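Side-chain contacts in hydrophilic protein, virA protein (Chromobacterium violaceum, PDB 3BO6), which probably acts as a phosphothreonine lyase effector of the VirA (SpvC) type, removing phosphate from phosphothreonine by elimination: residues N154-Q157 with F158-L162; E163-L166 with S167-G170. All blocks are in the same frame, centred on the assembly; numbering follows the deposited sequence. Where two conformers were deposited one is given.

Contact 1. Residues N154-Q157 with F158-L162; sequences NTRQ and FIECL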
ATOM      1  N   ASN A 154      -9.345  -3.828  -8.494  1.00  4.09           N
ATOM      2  CA  ASN A 154      -9.743  -3.581  -7.109  1.00  5.74           C
ATOM      3  C   ASN A 154      -8.647  -2.821  -6.373  1.00  4.42           C
ATOM      4  O   ASN A 154      -8.930  -1.985  -5.523  1.00  6.37           O
ATOM      5  CB  ASN A 154     -10.086  -4.889  -6.399  1.00  7.47           C
ATOM      6  CG  ASN A 154     -11.428  -5.458  -6.836  1.00 13.91           C
ATOM      7  OD1 ASN A 154     -12.331  -4.715  -7.227  1.00 14.07           O
ATOM      8  ND2 ASN A 154     -11.568  -6.777  -6.754  1.00 12.15           N
ATOM      9  N   THR A 155      -7.393  -3.105  -6.714  1.00  4.39           N
ATOM     10  CA  THR A 155      -6.267  -2.462  -6.051  1.00  5.52           C
ATOM     11  C   THR A 155      -6.200  -1.007  -6.460  1.00  3.80           C
ATOM     12  O   THR A 155      -6.034  -0.123  -5.609  1.00  4.92           O
ATOM     13  CB  THR A 155      -4.966  -3.194  -6.366  1.00  6.12           C
ATOM     14  OG1 THR A 155      -5.086  -4.542  -5.903  1.00  6.14           O
ATOM     15  CG2 THR A 155      -3.788  -2.538  -5.653  1.00  7.12           C
ATOM     16  N   ARG A 156      -6.338  -0.749  -7.759  1.00  5.09           N
ATOM     17  CA  ARG A 156      -6.353   0.619  -8.239  1.00  2.82           C
ATOM     18  C   ARG A 156      -7.521   1.405  -7.614  1.00  5.94           C
ATOM     19  O   ARG A 156      -7.352   2.556  -7.172  1.00  5.07           O
ATOM     20  CB  ARG A 156      -6.431   0.637  -9.765  1.00  3.46           C
ATOM     21  CG  ARG A 156      -6.432   2.039 -10.356  1.00  4.83           C
ATOM     22  CD  ARG A 156      -6.271   2.012 -11.871  1.00  7.48           C
ATOM     23  NE  ARG A 156      -6.416   3.347 -12.443  1.00  7.92           N
ATOM     24  CZ  ARG A 156      -5.781   3.775 -13.537  1.00  8.85           C
ATOM     25  NH1 ARG A 156      -4.934   2.977 -14.181  1.00  8.47           N
ATOM     26  NH2 ARG A 156      -5.987   5.010 -13.986  1.00 14.04           N
ATOM     27  N   GLN A 157      -8.702   0.790  -7.598  1.00  4.26           N
ATOM     28  CA  GLN A 157      -9.870   1.412  -6.976  1.00  4.39           C
ATOM     29  C   GLN A 157      -9.625   1.689  -5.482  1.00  5.40           C
ATOM     30  O   GLN A 157     -10.046   2.723  -4.959  1.00  4.99           O
ATOM     31  CB  GLN A 157     -11.101   0.512  -7.154  1.00  4.88           C
ATOM     32  CG  GLN A 157     -11.655   0.486  -8.591  1.00  4.40           C
ATOM     33  CD  GLN A 157     -12.598   1.640  -8.831  1.00 10.84           C
ATOM     34  OE1 GLN A 157     -13.602   1.781  -8.134  1.00 10.37           O
ATOM     35  NE2 GLN A 157     -12.276   2.477  -9.794  1.00 11.63           N
ATOM     36  N   PHE A 158      -8.945   0.770  -4.804  1.00  4.48           N
ATOM     37  CA  PHE A 158      -8.660   0.923  -3.377  1.00  4.77           C
ATOM     38  C   PHE A 158      -7.778   2.145  -3.147  1.00  6.81           C
ATOM     39  O   PHE A 158      -8.028   2.953  -2.243  1.00  5.09           O
ATOM     40  CB  PHE A 158      -8.035  -0.374  -2.828  1.00  4.44           C
ATOM     41  CG  PHE A 158      -7.903  -0.424  -1.337  1.00  4.50           C
ATOM     42  CD1 PHE A 158      -9.021  -0.606  -0.538  1.00  5.21           C
ATOM     43  CD2 PHE A 158      -6.650  -0.354  -0.739  1.00  5.38           C
ATOM     44  CE1 PHE A 158      -8.901  -0.691   0.853  1.00  4.09           C
ATOM     45  CE2 PHE A 158      -6.506  -0.448   0.643  1.00  3.27           C
ATOM     46  CZ  PHE A 158      -7.641  -0.608   1.440  1.00  6.33           C
ATOM     47  N   ILE A 159      -6.747   2.300  -3.972  1.00  5.59           N
ATOM     48  CA  ILE A 159      -5.842   3.445  -3.839  1.00  6.17           C
ATOM     49  C   ILE A 159      -6.625   4.736  -4.068  1.00  7.02           C
ATOM     50  O   ILE A 159      -6.468   5.711  -3.320  1.00  8.80           O
ATOM     51  CB  ILE A 159      -4.625   3.346  -4.807  1.00 12.14           C
ATOM     52  CG1 ILE A 159      -3.488   2.544  -4.167  1.00 20.27           C
ATOM     53  CG2 ILE A 159      -4.102   4.736  -5.158  1.00 13.72           C
ATOM     54  CD1 ILE A 159      -3.928   1.396  -3.304  1.00 21.20           C
ATOM     55  N   GLU A 160      -7.502   4.746  -5.067  1.00  5.98           N
ATOM     56  CA  GLU A 160      -8.310   5.935  -5.310  1.00  8.91           C
ATOM     57  C   GLU A 160      -9.267   6.218  -4.135  1.00  6.71           C
ATOM     58  O   GLU A 160      -9.541   7.376  -3.805  1.00  8.55           O
ATOM     59  CB  GLU A 160      -8.986   5.837  -6.688  1.00 12.90           C
ATOM     60  CG  GLU A 160      -7.929   5.931  -7.821  1.00 16.18           C
ATOM     61  CD  GLU A 160      -8.392   5.419  -9.189  1.00 23.78           C
ATOM     62  OE1 GLU A 160      -9.536   4.928  -9.312  1.00 25.86           O
ATOM     63  OE2 GLU A 160      -7.591   5.512 -10.153  1.00 21.79           O
ATOM     64  N   CYS A 161      -9.741   5.178  -3.452  1.00  6.08           N
ATOM     65  CA  CYS A 161     -10.564   5.368  -2.270  0.50  9.66           C
ATOM     66  C   CYS A 161      -9.775   5.890  -1.064  1.00  7.65           C
ATOM     67  O   CYS A 161     -10.276   6.683  -0.263  1.00  8.70           O
ATOM     68  CB  CYS A 161     -11.224   4.058  -1.907  0.50  9.26           C
ATOM     69  SG  CYS A 161     -12.749   4.339  -1.112  0.50 17.99           S
ATOM     70  N   LEU A 162      -8.532   5.437  -0.915  1.00  5.97           N
ATOM     71  CA  LEU A 162      -7.665   5.932   0.149  1.00  6.77           C
ATOM     72  C   LEU A 162      -7.458   7.434  -0.072  1.00  6.75           C
ATOM     73  O   LEU A 162      -7.549   8.233   0.869  1.00  6.37           O
ATOM     74  CB  LEU A 162      -6.318   5.192   0.147  1.00  6.00           C
ATOM     75  CG  LEU A 162      -6.359   3.696   0.482  1.00  5.81           C
ATOM     76  CD1 LEU A 162      -4.995   3.070   0.191  1.00  8.61           C
ATOM     77  CD2 LEU A 162      -6.775   3.420   1.940  1.00  8.32           C
TER
HETATM   78  O   HOH W   1      -8.385   6.581 -12.569  1.00 32.87           O
HETATM   79  O   HOH W   2      -9.866   2.610 -11.431  1.00 16.22           O
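F158, I159, E160 and C161 each give their backbone N-H to the carbonyl oxygen four residues earlier, N154 to Q157 in turn, the regular alpha-helical pattern, with 2.8 Å from F158 N to N154 O. On the outer side of this helix the contact is carried by E160, whose carboxylate reaches back to two residues of the preceding turn. R156 runs out extended as far as NE, with CG anti to the backbone N (chi1 -179°), and this brings its NE within 3.4 Å of E160 OE2, a weak hydrogen bond that forms part of a salt bridge. The oxygen approaches the edge of the guanidinium near its plane, yet the two flat groups stand almost perpendicular, 85° apart. A water bridges the same two groups, donating to E160 OE2 at 2.8 Å and accepting from R156 NH2 in the guanidinium plane, and so supplements the weak direct i to i+4 pair. Q157 NE2 lies 3.7 Å from E160 OE1, too far for a direct bond, and a second water joins the two, 2.9 Å from Q157 NE2; here amide and carboxylate planes are 80° apart. These residues belong to the middle of helix 149-168, which packs on the antiparallel sheet of this alpha/beta fold. Its inner side is largely apolar: I159 meets F84 of strand 82-86, the F158 ring makes an edge-to-face stack with F31, and the buried T155 bonds OG1 to S151 O. I159 also folds CD1 back to 3.5 Å from T155 O. The polar ends of N154, R156 and Q157 are tied elsewhere in the chain, R156 NH1 to the carbonyl oxygens of E220 and L217, Q157 OE1 to the backbone N of S29, and N154 OD1 to the S29 hydroxyl.

Contact 2. Residues E163-L166 with S167-G170; sequences ESRL and SESG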
ATOM      1  N   GLU A 163      -7.192   7.807  -1.319  1.00  7.83           N
ATOM      2  CA  GLU A 163      -6.985   9.202  -1.683  1.00  7.38           C
ATOM      3  C   GLU A 163      -8.241  10.008  -1.370  1.00  7.88           C
ATOM      4  O   GLU A 163      -8.153  11.087  -0.790  1.00  9.66           O
ATOM      5  CB  GLU A 163      -6.645   9.337  -3.178  1.00  6.73           C
ATOM      6  CG  GLU A 163      -5.231   8.896  -3.554  1.00  8.70           C
ATOM      7  CD  GLU A 163      -4.204  10.007  -3.430  1.00  9.65           C
ATOM      8  OE1 GLU A 163      -4.541  11.186  -3.695  1.00 11.26           O
ATOM      9  OE2 GLU A 163      -3.041   9.703  -3.078  1.00  7.30           O
ATOM     10  N   SER A 164      -9.402   9.502  -1.775  1.00  8.10           N
ATOM     11  CA  SER A 164     -10.641  10.244  -1.538  0.50  9.09           C
ATOM     12  C   SER A 164     -10.939  10.402  -0.044  1.00  9.09           C
ATOM     13  O   SER A 164     -11.312  11.491   0.388  1.00  8.43           O
ATOM     14  CB  SER A 164     -11.825   9.650  -2.318  0.50  8.76           C
ATOM     15  OG  SER A 164     -12.197   8.370  -1.841  0.50  8.95           O
ATOM     16  N   ARG A 165     -10.742   9.351   0.749  1.00  6.74           N
ATOM     17  CA  ARG A 165     -10.989   9.440   2.182  1.00  6.74           C
ATOM     18  C   ARG A 165     -10.028  10.416   2.856  1.00  8.07           C
ATOM     19  O   ARG A 165     -10.431  11.147   3.753  1.00  8.52           O
ATOM     20  CB  ARG A 165     -10.916   8.072   2.890  1.00  7.72           C
ATOM     21  CG  ARG A 165     -12.227   7.235   2.928  1.00 10.14           C
ATOM     22  CD  ARG A 165     -13.399   7.968   3.575  1.00 11.14           C
ATOM     23  NE  ARG A 165     -14.462   7.048   3.997  1.00 13.04           N
ATOM     24  CZ  ARG A 165     -15.754   7.367   4.112  1.00 12.72           C
ATOM     25  NH1 ARG A 165     -16.194   8.576   3.770  1.00 15.77           N
ATOM     26  NH2 ARG A 165     -16.612   6.452   4.544  1.00 12.56           N
ATOM     27  N   LEU A 166      -8.768  10.443   2.429  1.00  6.83           N
ATOM     28  CA  LEU A 166      -7.803  11.352   3.046  1.00  7.54           C
ATOM     29  C   LEU A 166      -8.180  12.787   2.758  1.00  8.14           C
ATOM     30  O   LEU A 166      -8.196  13.614   3.666  1.00  7.67           O
ATOM     31  CB  LEU A 166      -6.366  11.057   2.593  1.00  6.47           C
ATOM     32  CG  LEU A 166      -5.838   9.756   3.194  1.00  5.17           C
ATOM     33  CD1 LEU A 166      -4.629   9.252   2.389  1.00  7.30           C
ATOM     34  CD2 LEU A 166      -5.496   9.946   4.698  1.00  6.12           C
ATOM     35  N   SER A 167      -8.523  13.062   1.505  1.00  9.09           N
ATOM     36  CA  SER A 167      -8.900  14.405   1.097  0.50 11.37           C
ATOM     37  C   SER A 167     -10.138  14.885   1.840  1.00 10.03           C
ATOM     38  O   SER A 167     -10.152  15.980   2.418  1.00 13.18           O
ATOM     39  CB  SER A 167      -9.150  14.439  -0.407  0.50 11.11           C
ATOM     40  OG  SER A 167      -7.927  14.406  -1.116  0.50 18.62           O
ATOM     41  N   GLU A 168     -11.174  14.061   1.847  1.00  8.73           N
ATOM     42  CA  GLU A 168     -12.423  14.528   2.452  1.00 11.97           C
ATOM     43  C   GLU A 168     -12.401  14.509   3.967  1.00  9.46           C
ATOM     44  O   GLU A 168     -13.274  15.098   4.599  1.00 10.40           O
ATOM     45  CB  GLU A 168     -13.617  13.757   1.915  1.00 17.11           C
ATOM     46  CG  GLU A 168     -13.701  12.342   2.390  1.00 15.90           C
ATOM     47  CD  GLU A 168     -14.770  11.569   1.650  1.00 27.61           C
ATOM     48  OE1 GLU A 168     -15.390  12.151   0.729  1.00 31.73           O
ATOM     49  OE2 GLU A 168     -14.986  10.389   1.987  1.00 19.92           O
ATOM     50  N   SER A 169     -11.376  13.884   4.550  1.00 10.46           N
ATOM     51  CA  SER A 169     -11.202  13.858   6.007  1.00 11.26           C
ATOM     52  C   SER A 169     -10.270  14.981   6.467  1.00  7.67           C
ATOM     53  O   SER A 169      -9.949  15.094   7.646  1.00 10.14           O
ATOM     54  CB  SER A 169     -10.674  12.497   6.480  1.00 10.70           C
ATOM     55  OG  SER A 169     -11.601  11.457   6.166  1.00 14.55           O
ATOM     56  N   GLY A 170      -9.831  15.812   5.529  1.00  9.25           N
ATOM     57  CA  GLY A 170      -9.037  16.975   5.884  1.00 10.47           C
ATOM     58  C   GLY A 170      -7.562  16.749   6.184  1.00 11.21           C
ATOM     59  O   GLY A 170      -6.945  17.534   6.886  1.00 14.42           O
TER
HETATM   60  O   HOH W   3     -14.446   8.625   0.001  1.00 15.23           O
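R165 O is gripped twice by S169, through a 2.7 Å hydrogen bond from S169 OG and a weaker one from S169 N. The hydroxyl turns back over the last turn because OG lies anti to its own carbonyl carbon (chi1 -62°), and it approaches R165 O tilted from the carbonyl plane. A second short bond joins the side chains of R165 and E168: R165 NH1 donates to E168 OE2 at 2.8 Å in a salt bridge. The oxygen is met on its anti side and well out of the carboxylate plane, with the guanidinium and carboxylate planes 52° apart. To get there the arginine bends at chi2, while E168 sets CG between its backbone N and carbonyl carbon (chi1 71°), bringing that CG to 3.2 Å from S164 O. E168 OE2 also accepts a hydrogen bond from a water 2.7 Å away, which in turn contacts S164 OG at 2.9 Å; this hydroxyl is bonded as well to C161 O in the preceding turn. The helix ends here in a Schellman motif, G170 leaving helical geometry with positive phi, a conformation that suits glycine. Beyond the segments, R165 NH2 forms a salt bridge with E33, so the guanidinium links two carboxylates. E163 directs its own carboxylate to the backbone N atoms of K187 and Y188, just before strand 189-193, and of V189, its first residue, while L166 packs on A96 and L100 of helix 93-104.

Overall arrangement
Both contacts lie on helix 149-168 and follow each other directly along the chain, contact 1 along its middle and contact 2 at its C-terminal end, with centres 13 Å apart. They meet where S164 OG bonds back to C161 O. Helix 93-104 runs beside both and receives L162 from the first and L166 from the second. The sheet is met at different strands: residues 154-162 pack on strand 82-86, whereas E163 in contact 2 bonds to the backbone leading into and beginning the adjoining edge strand 189-193. One helix therefore joins neighbouring strands of the antiparallel sheet to helix 93-104 and, through contact 1, to the C-terminal helix 213-219.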